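Local coordinates for putative antioxidant defense protein Mlr4105 (Mesorhizobium loti, PDB 3C1L) that probably has peroxiredoxin activity in antioxidant defence, as a helical protein of the AhpD-like group, at residues K21-F24 and A25-E28; K47-A50 and F51-I54; L65-L68 and D69-M72; Y84-L87 and T88-A92. All blocks are in the same frame, centred on the assembly; numbering follows the deposited sequence.

Contact 1. Residues K21-F24 and A25-E28; sequences KAYF and AKCE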
loop_
_atom_site.group_PDB
_atom_site.type_symbol
_atom_site.label_atom_id
_atom_site.label_comp_id
_atom_site.label_asym_id
_atom_site.label_seq_id
_atom_site.Cartn_x
_atom_site.Cartn_y
_atom_site.Cartn_z
ATOM N N LYS B 21 20.396 -34.913 19.123
ATOM C CA LYS B 21 21.728 -34.630 19.652
ATOM C C LYS B 21 22.832 -34.982 18.622
ATOM O O LYS B 21 23.721 -34.168 18.339
ATOM C CB LYS B 21 21.937 -35.408 20.953
ATOM C CG LYS B 21 20.969 -35.034 22.086
ATOM C CD LYS B 21 21.431 -35.667 23.411
ATOM C CE LYS B 21 20.284 -35.940 24.392
ATOM N NZ LYS B 21 20.693 -36.920 25.482
ATOM N N ALA B 22 22.737 -36.189 18.060
ATOM C CA ALA B 22 23.641 -36.675 17.002
ATOM C C ALA B 22 23.629 -35.799 15.745
ATOM O O ALA B 22 24.696 -35.409 15.216
ATOM C CB ALA B 22 23.284 -38.119 16.638
ATOM N N TYR B 23 22.425 -35.496 15.264
ATOM C CA TYR B 23 22.246 -34.694 14.090
ATOM C C TYR B 23 22.871 -33.306 14.233
ATOM O O TYR B 23 23.488 -32.780 13.296
ATOM C CB TYR B 23 20.753 -34.512 13.812
ATOM C CG TYR B 23 20.510 -33.667 12.591
ATOM C CD1 TYR B 23 20.810 -34.145 11.314
ATOM C CD2 TYR B 23 20.034 -32.358 12.711
ATOM C CE1 TYR B 23 20.607 -33.347 10.200
ATOM C CE2 TYR B 23 19.836 -31.581 11.618
ATOM C CZ TYR B 23 20.122 -32.079 10.377
ATOM O OH TYR B 23 19.913 -31.279 9.316
ATOM N N PHE B 24 22.628 -32.707 15.396
ATOM C CA PHE B 24 23.208 -31.424 15.791
ATOM C C PHE B 24 24.724 -31.548 15.996
ATOM O O PHE B 24 25.464 -30.632 15.693
ATOM C CB PHE B 24 22.565 -30.977 17.120
ATOM C CG PHE B 24 21.160 -30.400 16.995
ATOM C CD1 PHE B 24 20.481 -30.337 15.751
ATOM C CD2 PHE B 24 20.515 -29.915 18.134
ATOM C CE1 PHE B 24 19.195 -29.783 15.665
ATOM C CE2 PHE B 24 19.222 -29.370 18.053
ATOM C CZ PHE B 24 18.563 -29.311 16.836
ATOM N N ALA B 25 25.187 -32.670 16.546
ATOM C CA ALA B 25 26.638 -32.914 16.628
ATOM C C ALA B 25 27.284 -32.776 15.238
ATOM O O ALA B 25 28.348 -32.157 15.090
ATOM C CB ALA B 25 26.937 -34.270 17.252
ATOM N N LYS B 26 26.602 -33.286 14.215
ATOM C CA LYS B 26 27.071 -33.181 12.827
ATOM C C LYS B 26 26.953 -31.808 12.159
ATOM O O LYS B 26 27.858 -31.427 11.414
ATOM C CB LYS B 26 26.409 -34.267 11.974
ATOM C CG LYS B 26 26.871 -35.648 12.421
ATOM C CD LYS B 26 26.488 -36.765 11.449
ATOM C CE LYS B 26 25.303 -37.589 11.962
ATOM N NZ LYS B 26 24.160 -36.702 12.261
ATOM N N CYS B 27 25.852 -31.078 12.394
ATOM C CA CYS B 27 25.782 -29.666 12.051
ATOM C C CYS B 27 26.983 -28.955 12.614
ATOM O O CYS B 27 27.701 -28.274 11.907
ATOM C CB CYS B 27 24.560 -29.013 12.663
ATOM S SG CYS B 27 23.039 -29.441 11.881
ATOM N N GLU B 28 27.187 -29.102 13.913
ATOM C CA GLU B 28 28.275 -28.413 14.574
ATOM C C GLU B 28 29.608 -28.866 13.966
ATOM O O GLU B 28 30.457 -28.022 13.684
ATOM C CB GLU B 28 28.210 -28.662 16.082
ATOM C CG GLU B 28 29.451 -28.261 16.866
ATOM C CD GLU B 28 29.558 -26.782 17.120
ATOM O OE1 GLU B 28 28.504 -26.139 17.348
ATOM O OE2 GLU B 28 30.713 -26.280 17.125
#
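Lys26 curls back along its own helix until NZ lies 3.3 Å from Ala22 O, one turn earlier, and hydrogen-bonds to it. The first half of the side chain runs out extended; the reversal comes at its far end, where bends at chi3 and chi4 (55°) bring the ammonium group back over the preceding turn. NZ stands well above the carbonyl plane of Ala22, so the contact does not use a lone pair. Lys26 N reaches the same oxygen at 3.0 Å from the opposite face, and a single residue therefore grips this carbonyl from two directions. The curled chain also brings NZ close to the backbone of Tyr23, 3.3 Å from its CA.

The turn belongs to helix 18-31, near the start of this all-helical protein, and it is regular: Ala25 N, Cys27 N and Glu28 N bond to the oxygens of Lys21, Tyr23 and Phe24.

On another side of the helix the sulfur of Cys27 meets the Tyr23 ring, with SG 3.9 Å from CE2. The approach is oblique, the sulfur lying 31° off the ring normal. Tyr23 holds CG opposite its backbone N (chi1 180°), which lays the ring beside the following turn, where Cys27 SG also sits 3.7 Å from Tyr23 O. Phe24 behaves differently: its ring leaves this turn and packs on Leu16, Val34, Leu38 and Ala42. Leu38, from helix 36-40, also meets the side chains of Tyr23 and Cys27.

Contact 2. Residues K47-A50 and F51-I54; sequences KLRA and FTDI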
loop_
_atom_site.group_PDB
_atom_site.type_symbol
_atom_site.label_atom_id
_atom_site.label_comp_id
_atom_site.label_asym_id
_atom_site.label_seq_id
_atom_site.Cartn_x
_atom_site.Cartn_y
_atom_site.Cartn_z
ATOM N N LYS B 47 8.392 -32.398 13.647
ATOM C CA LYS B 47 8.456 -31.126 12.994
ATOM C C LYS B 47 9.874 -30.847 12.429
ATOM O O LYS B 47 10.022 -30.436 11.289
ATOM C CB LYS B 47 8.055 -30.025 13.986
ATOM C CG LYS B 47 6.660 -30.169 14.574
ATOM C CD LYS B 47 6.137 -28.826 15.105
ATOM C CE LYS B 47 4.766 -28.903 15.784
ATOM N NZ LYS B 47 3.893 -29.999 15.321
ATOM N N LEU B 48 10.900 -31.062 13.242
ATOM C CA LEU B 48 12.292 -30.851 12.841
ATOM C C LEU B 48 12.584 -31.623 11.562
ATOM O O LEU B 48 13.080 -31.059 10.601
ATOM C CB LEU B 48 13.233 -31.286 13.983
ATOM C CG LEU B 48 14.747 -31.126 13.868
ATOM C CD1 LEU B 48 15.123 -29.661 13.645
ATOM C CD2 LEU B 48 15.449 -31.681 15.134
ATOM N N ARG B 49 12.260 -32.906 11.538
ATOM C CA ARG B 49 12.422 -33.690 10.330
ATOM C C ARG B 49 11.644 -33.121 9.145
ATOM O O ARG B 49 12.127 -33.182 8.045
ATOM C CB ARG B 49 12.003 -35.146 10.524
ATOM C CG ARG B 49 13.143 -36.077 10.925
ATOM C CD ARG B 49 14.265 -36.141 9.874
ATOM N NE ARG B 49 13.777 -36.504 8.539
ATOM C CZ ARG B 49 13.678 -37.753 8.078
ATOM N NH1 ARG B 49 14.024 -38.796 8.844
ATOM N NH2 ARG B 49 13.216 -37.969 6.844
ATOM N N ALA B 50 10.422 -32.638 9.370
ATOM C CA ALA B 50 9.629 -32.045 8.306
ATOM C C ALA B 50 10.382 -30.832 7.782
ATOM O O ALA B 50 10.573 -30.668 6.559
ATOM C CB ALA B 50 8.238 -31.619 8.818
ATOM N N PHE B 51 10.822 -29.981 8.715
ATOM C CA PHE B 51 11.528 -28.769 8.337
ATOM C C PHE B 51 12.754 -29.117 7.507
ATOM O O PHE B 51 12.905 -28.582 6.442
ATOM C CB PHE B 51 11.943 -27.926 9.529
ATOM C CG PHE B 51 12.809 -26.765 9.149
ATOM C CD1 PHE B 51 12.250 -25.618 8.604
ATOM C CD2 PHE B 51 14.179 -26.831 9.277
ATOM C CE1 PHE B 51 13.042 -24.550 8.207
ATOM C CE2 PHE B 51 14.985 -25.757 8.855
ATOM C CZ PHE B 51 14.393 -24.613 8.339
ATOM N N THR B 52 13.623 -29.998 7.993
ATOM C CA THR B 52 14.916 -30.209 7.335
ATOM C C THR B 52 14.741 -30.866 5.943
ATOM O O THR B 52 15.461 -30.507 5.024
ATOM C CB THR B 52 15.962 -31.015 8.203
ATOM O OG1 THR B 52 15.598 -32.386 8.255
ATOM C CG2 THR B 52 16.088 -30.481 9.642
ATOM N N ASP B 53 13.772 -31.784 5.806
ATOM C CA ASP B 53 13.374 -32.384 4.535
ATOM C C ASP B 53 13.018 -31.346 3.484
ATOM O O ASP B 53 13.575 -31.402 2.391
ATOM C CB ASP B 53 12.131 -33.300 4.689
ATOM C CG ASP B 53 12.433 -34.636 5.330
ATOM O OD1 ASP B 53 13.608 -35.095 5.361
ATOM O OD2 ASP B 53 11.457 -35.255 5.790
ATOM N N ILE B 54 12.076 -30.430 3.805
ATOM C CA ILE B 54 11.648 -29.377 2.879
ATOM C C ILE B 54 12.794 -28.429 2.614
ATOM O O ILE B 54 12.954 -27.993 1.500
ATOM C CB ILE B 54 10.488 -28.461 3.384
ATOM C CG1 ILE B 54 9.236 -29.248 3.644
ATOM C CG2 ILE B 54 10.053 -27.477 2.297
ATOM C CD1 ILE B 54 8.394 -29.448 2.375
#
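Asp53 faces Arg49 across one turn, and each atom of its side chain finds something on that residue. CB lies 3.4 Å from Arg49 O, and CG is nearer still at 3.1 Å from the same oxygen. At the tip, OD1 takes the main bond of a salt bridge, 3.3 Å from Arg49 NH2, through its syn lone pair. Arg49 NE adds a weak bond to OD1. OD2 receives another weak bond from NH2 while lying 3.1 Å from Arg49 O, a meeting of two acceptors that the nearby guanidinium would probably ease. The carboxylate comes to the edge of the guanidinium with the two planes 81° apart, almost perpendicular, so the bridge lacks the flat paired geometry that arginine and aspartate can adopt.

This is an i to i+4 ion pair on helix 45-60, within the AhpD-like part of the chain, and regular backbone bonds run beneath it, among them Asp53 N to Arg49 O. Arg49 reaches its partner by folding: bends at chi2 (-61°) and chi3 (-55°) swing the guanidinium toward the next turn. With an alanine at Asp53, the Arg49 guanidinium is likely to lose its mate in this turn and be free to swing off the helix.

Thr52 brings CG2 to within 3.2 Å of Leu48 O, and the same methyl meets Leu48 CD1 at 4.2 Å. Elsewhere on the helix, Ala50 and Ile54 pack on Ile54 and Ala50 of the second subunit, and Lys47 forms a salt bridge with Asp57 of that subunit.

Contact 3. Residues L65-L68 and D69-M72; sequences LSKL and DREM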
loop_
_atom_site.group_PDB
_atom_site.type_symbol
_atom_site.label_atom_id
_atom_site.label_comp_id
_atom_site.label_asym_id
_atom_site.label_seq_id
_atom_site.Cartn_x
_atom_site.Cartn_y
_atom_site.Cartn_z
ATOM N N LEU B 65 18.127 -24.117 -11.023
ATOM C CA LEU B 65 18.665 -23.038 -10.219
ATOM C C LEU B 65 19.905 -23.539 -9.456
ATOM O O LEU B 65 19.898 -24.633 -8.920
ATOM C CB LEU B 65 17.601 -22.567 -9.211
ATOM C CG LEU B 65 16.251 -22.148 -9.807
ATOM C CD1 LEU B 65 15.370 -21.500 -8.779
ATOM C CD2 LEU B 65 16.460 -21.175 -10.928
ATOM N N SER B 66 20.966 -22.734 -9.420
ATOM C CA SER B 66 22.134 -23.060 -8.674
ATOM C C SER B 66 21.796 -22.852 -7.207
ATOM O O SER B 66 20.769 -22.303 -6.876
ATOM C CB SER B 66 23.288 -22.158 -9.087
ATOM O OG SER B 66 22.984 -20.825 -8.760
ATOM N N LYS B 67 22.660 -23.291 -6.313
ATOM C CA LYS B 67 22.375 -23.046 -4.910
ATOM C C LYS B 67 22.408 -21.539 -4.631
ATOM O O LYS B 67 21.678 -21.075 -3.792
ATOM C CB LYS B 67 23.304 -23.842 -3.969
ATOM C CG LYS B 67 23.187 -25.358 -4.144
ATOM C CD LYS B 67 23.867 -26.193 -3.024
ATOM C CE LYS B 67 25.073 -25.500 -2.382
ATOM N NZ LYS B 67 25.844 -26.380 -1.407
ATOM N N LEU B 68 23.260 -20.799 -5.348
ATOM C CA LEU B 68 23.408 -19.366 -5.123
ATOM C C LEU B 68 22.176 -18.601 -5.611
ATOM O O LEU B 68 21.756 -17.667 -4.946
ATOM C CB LEU B 68 24.712 -18.843 -5.768
ATOM C CG LEU B 68 24.861 -17.322 -5.937
ATOM C CD1 LEU B 68 25.005 -16.624 -4.584
ATOM C CD2 LEU B 68 26.050 -16.973 -6.813
ATOM N N ASP B 69 21.595 -19.005 -6.746
ATOM C CA ASP B 69 20.345 -18.417 -7.246
ATOM C C ASP B 69 19.230 -18.470 -6.216
ATOM O O ASP B 69 18.490 -17.487 -5.996
ATOM C CB ASP B 69 19.821 -19.176 -8.491
ATOM C CG ASP B 69 20.601 -18.880 -9.755
ATOM O OD1 ASP B 69 21.278 -17.814 -9.907
ATOM O OD2 ASP B 69 20.534 -19.761 -10.635
ATOM N N ARG B 70 19.081 -19.640 -5.616
ATOM C CA ARG B 70 18.075 -19.881 -4.574
ATOM C C ARG B 70 18.332 -19.092 -3.285
ATOM O O ARG B 70 17.410 -18.502 -2.765
ATOM C CB ARG B 70 17.906 -21.377 -4.314
ATOM C CG ARG B 70 17.318 -22.112 -5.496
ATOM C CD ARG B 70 17.337 -23.590 -5.286
ATOM N NE ARG B 70 18.564 -24.221 -5.768
ATOM C CZ ARG B 70 18.862 -25.500 -5.649
ATOM N NH1 ARG B 70 18.091 -26.322 -4.957
ATOM N NH2 ARG B 70 19.985 -25.953 -6.197
ATOM N N GLU B 71 19.591 -19.031 -2.811
ATOM C CA GLU B 71 19.951 -18.099 -1.728
ATOM C C GLU B 71 19.697 -16.632 -2.120
ATOM O O GLU B 71 19.391 -15.807 -1.245
ATOM C CB GLU B 71 21.407 -18.254 -1.304
ATOM C CG GLU B 71 21.738 -19.598 -0.701
ATOM C CD GLU B 71 21.235 -19.784 0.743
ATOM O OE1 GLU B 71 20.598 -18.859 1.300
ATOM O OE2 GLU B 71 21.472 -20.863 1.318
HETATM N N MSE B 72 19.824 -16.279 -3.399
HETATM C CA MSE B 72 19.494 -14.900 -3.859
HETATM C C MSE B 72 18.022 -14.637 -3.807
HETATM O O MSE B 72 17.585 -13.543 -3.422
HETATM C CB MSE B 72 19.986 -14.603 -5.292
HETATM C CG MSE B 72 21.470 -14.264 -5.371
HETATM SE SE MSE B 72 22.161 -13.951 -7.208
HETATM C CE MSE B 72 20.741 -13.062 -8.022
#
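The guanidinium of Arg70 turns its edge to Ser66, whose carbonyl oxygen lies almost in the guanidinium plane, 3.1 Å from NE. The N-H points nearly straight at that oxygen, yet the donor stands 61° out of the carbonyl plane of Ser66. Leu65 O lies obliquely to the same group, 3.0 Å from NH2, and Lys67 CG comes within 3.8 Å of NH2. The carboxylate of Asp69 is the second flat group: Ser66 N meets its OD2 from above the plane at 3.2 Å. In return Asp69 N donates to Ser66 OG at 3.0 Å. This reciprocal pair is a capping box, with Ser66 as N-cap of helix 67-80; its chi1 of 64° places OG between the backbone N and the carbonyl carbon, facing the first turn.

Arg70 bends at chi3 (-90°), and CG packs 3.8 Å from Leu65 CB on the way. Its NH1 bonds outside the turn to Leu58 O and Gly61 O, so a leucine in its place would probably leave these carbonyls and Ser66 O without their guanidinium donor and weaken the tie between the start of helix 67-80 and the end of helix 45-60 with the loop after it.

Around this helix start, Leu68 and Glu71 face helix 84-98, the selenomethionine at Met72 packs on helix 118-132, Leu65 and Arg70 touch helix 152-175, and Lys67 meets Leu60 at the end of helix 45-60.

Contact 4. Residues Y84-L87 and T88-A92; sequences YYCL and TAHGA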
loop_
_atom_site.group_PDB
_atom_site.type_symbol
_atom_site.label_atom_id
_atom_site.label_comp_id
_atom_site.label_asym_id
_atom_site.label_seq_id
_atom_site.Cartn_x
_atom_site.Cartn_y
_atom_site.Cartn_z
ATOM N N TYR B 84 14.973 -10.108 9.830
ATOM C CA TYR B 84 16.291 -10.156 10.450
ATOM C C TYR B 84 16.961 -11.551 10.464
ATOM O O TYR B 84 18.174 -11.682 10.219
ATOM C CB TYR B 84 16.170 -9.649 11.871
ATOM C CG TYR B 84 17.456 -9.688 12.625
ATOM C CD1 TYR B 84 18.606 -9.112 12.097
ATOM C CD2 TYR B 84 17.532 -10.302 13.878
ATOM C CE1 TYR B 84 19.802 -9.154 12.781
ATOM C CE2 TYR B 84 18.717 -10.331 14.561
ATOM C CZ TYR B 84 19.836 -9.747 14.014
ATOM O OH TYR B 84 20.999 -9.800 14.709
ATOM N N TYR B 85 16.182 -12.585 10.735
ATOM C CA TYR B 85 16.709 -13.929 10.819
ATOM C C TYR B 85 17.301 -14.303 9.471
ATOM O O TYR B 85 18.482 -14.728 9.350
ATOM C CB TYR B 85 15.643 -14.983 11.259
ATOM C CG TYR B 85 16.332 -16.321 11.505
ATOM C CD1 TYR B 85 16.620 -17.193 10.456
ATOM C CD2 TYR B 85 16.783 -16.656 12.757
ATOM C CE1 TYR B 85 17.335 -18.386 10.690
ATOM C CE2 TYR B 85 17.484 -17.848 12.991
ATOM C CZ TYR B 85 17.761 -18.697 11.961
ATOM O OH TYR B 85 18.485 -19.866 12.249
ATOM N N CYS B 86 16.489 -14.095 8.455
ATOM C CA CYS B 86 16.776 -14.625 7.160
ATOM C C CYS B 86 17.756 -13.796 6.424
ATOM O O CYS B 86 18.588 -14.356 5.706
ATOM C CB CYS B 86 15.510 -14.775 6.353
ATOM S SG CYS B 86 14.439 -16.113 6.981
ATOM N N LEU B 87 17.718 -12.478 6.634
ATOM C CA LEU B 87 18.712 -11.627 6.019
ATOM C C LEU B 87 20.128 -11.909 6.550
ATOM O O LEU B 87 21.105 -11.914 5.786
ATOM C CB LEU B 87 18.331 -10.152 6.164
ATOM C CG LEU B 87 17.145 -9.710 5.313
ATOM C CD1 LEU B 87 16.656 -8.303 5.674
ATOM C CD2 LEU B 87 17.506 -9.792 3.809
ATOM N N THR B 88 20.215 -12.155 7.854
ATOM C CA THR B 88 21.447 -12.549 8.489
ATOM C C THR B 88 22.021 -13.883 7.969
ATOM O O THR B 88 23.206 -13.949 7.612
ATOM C CB THR B 88 21.250 -12.593 10.011
ATOM O OG1 THR B 88 20.973 -11.279 10.453
ATOM C CG2 THR B 88 22.491 -13.138 10.763
ATOM N N ALA B 89 21.185 -14.920 7.949
ATOM C CA ALA B 89 21.575 -16.291 7.666
ATOM C C ALA B 89 21.840 -16.556 6.194
ATOM O O ALA B 89 22.812 -17.208 5.842
ATOM C CB ALA B 89 20.486 -17.253 8.190
ATOM N N HIS B 90 20.966 -16.023 5.338
ATOM C CA HIS B 90 21.046 -16.226 3.901
ATOM C C HIS B 90 21.888 -15.138 3.225
ATOM O O HIS B 90 22.492 -15.384 2.192
ATOM C CB HIS B 90 19.643 -16.398 3.326
ATOM C CG HIS B 90 18.926 -17.584 3.909
ATOM N ND1 HIS B 90 19.225 -18.882 3.563
ATOM C CD2 HIS B 90 18.003 -17.667 4.891
ATOM C CE1 HIS B 90 18.485 -19.708 4.271
ATOM N NE2 HIS B 90 17.732 -18.995 5.086
ATOM N N GLY B 91 21.972 -13.959 3.838
ATOM C CA GLY B 91 23.020 -12.996 3.525
ATOM C C GLY B 91 24.410 -13.613 3.604
ATOM O O GLY B 91 25.191 -13.495 2.659
ATOM N N ALA B 92 24.681 -14.286 4.718
ATOM C CA ALA B 92 25.958 -15.021 4.956
ATOM C C ALA B 92 26.178 -16.130 3.937
ATOM O O ALA B 92 27.272 -16.314 3.497
ATOM C CB ALA B 92 26.002 -15.577 6.369
#
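Tyr84 and Thr88 open the i to i+4 backbone bonding of helix 84-98, which runs on through Ala89 N to Tyr85 O and His90 N to Cys86 O before weakening at Gly91 N to Leu87 O, where the N-H...O angle is 130°. Thr88 OG1 donates a second bond to Tyr84 O at 2.8 Å, closer than Thr88 N at 3.2 Å. Its chi1 of -64° sets OG1 opposite the carbonyl carbon and turns it back toward the preceding turn, where Tyr84 CE1 lies 3.4 Å away. Two donors from one residue thus hold this buried carbonyl. Tyr85 CE1 touches Ala89 CB at 4.2 Å, while its hydroxyl bonds to Val37 N.

His90 brings its ring edge to Cys86: CD2 is 3.5 Å from Cys86 O, and SG sits at the ring edge, 5.4 Å from the centroid. Elsewhere on the ring, ND1 hydrogen-bonds to Glu71 OE1 of helix 67-80, and Phe165 meets the ring edge-to-face. Cys86 is the second cysteine of a Cys-X-X-Cys motif, and its grouping with His90 and Glu71 is consistent with the redox site of AhpD-like proteins.

How the contacts relate
From the N terminus the four contacts follow one another in series; each spans neighbouring turns of a single helix or its start, so none closes a long loop and none nests in or crosses another. Contact 1, on helix 18-31, touches contact 2 on helix 45-60: Tyr23 OH packs against Thr52 CG2 at 3.9 Å, and Phe24 CE1 against Leu48 CD2 at 4.2 Å. Contacts 2 and 3 stay apart, about 8 Å between nearest atoms, although their helices are consecutive. Contacts 3 and 4 do touch, and the hydrogen-bonded pair of Glu71 and His90 joins helix 67-80 to helix 84-98, the next in the chain.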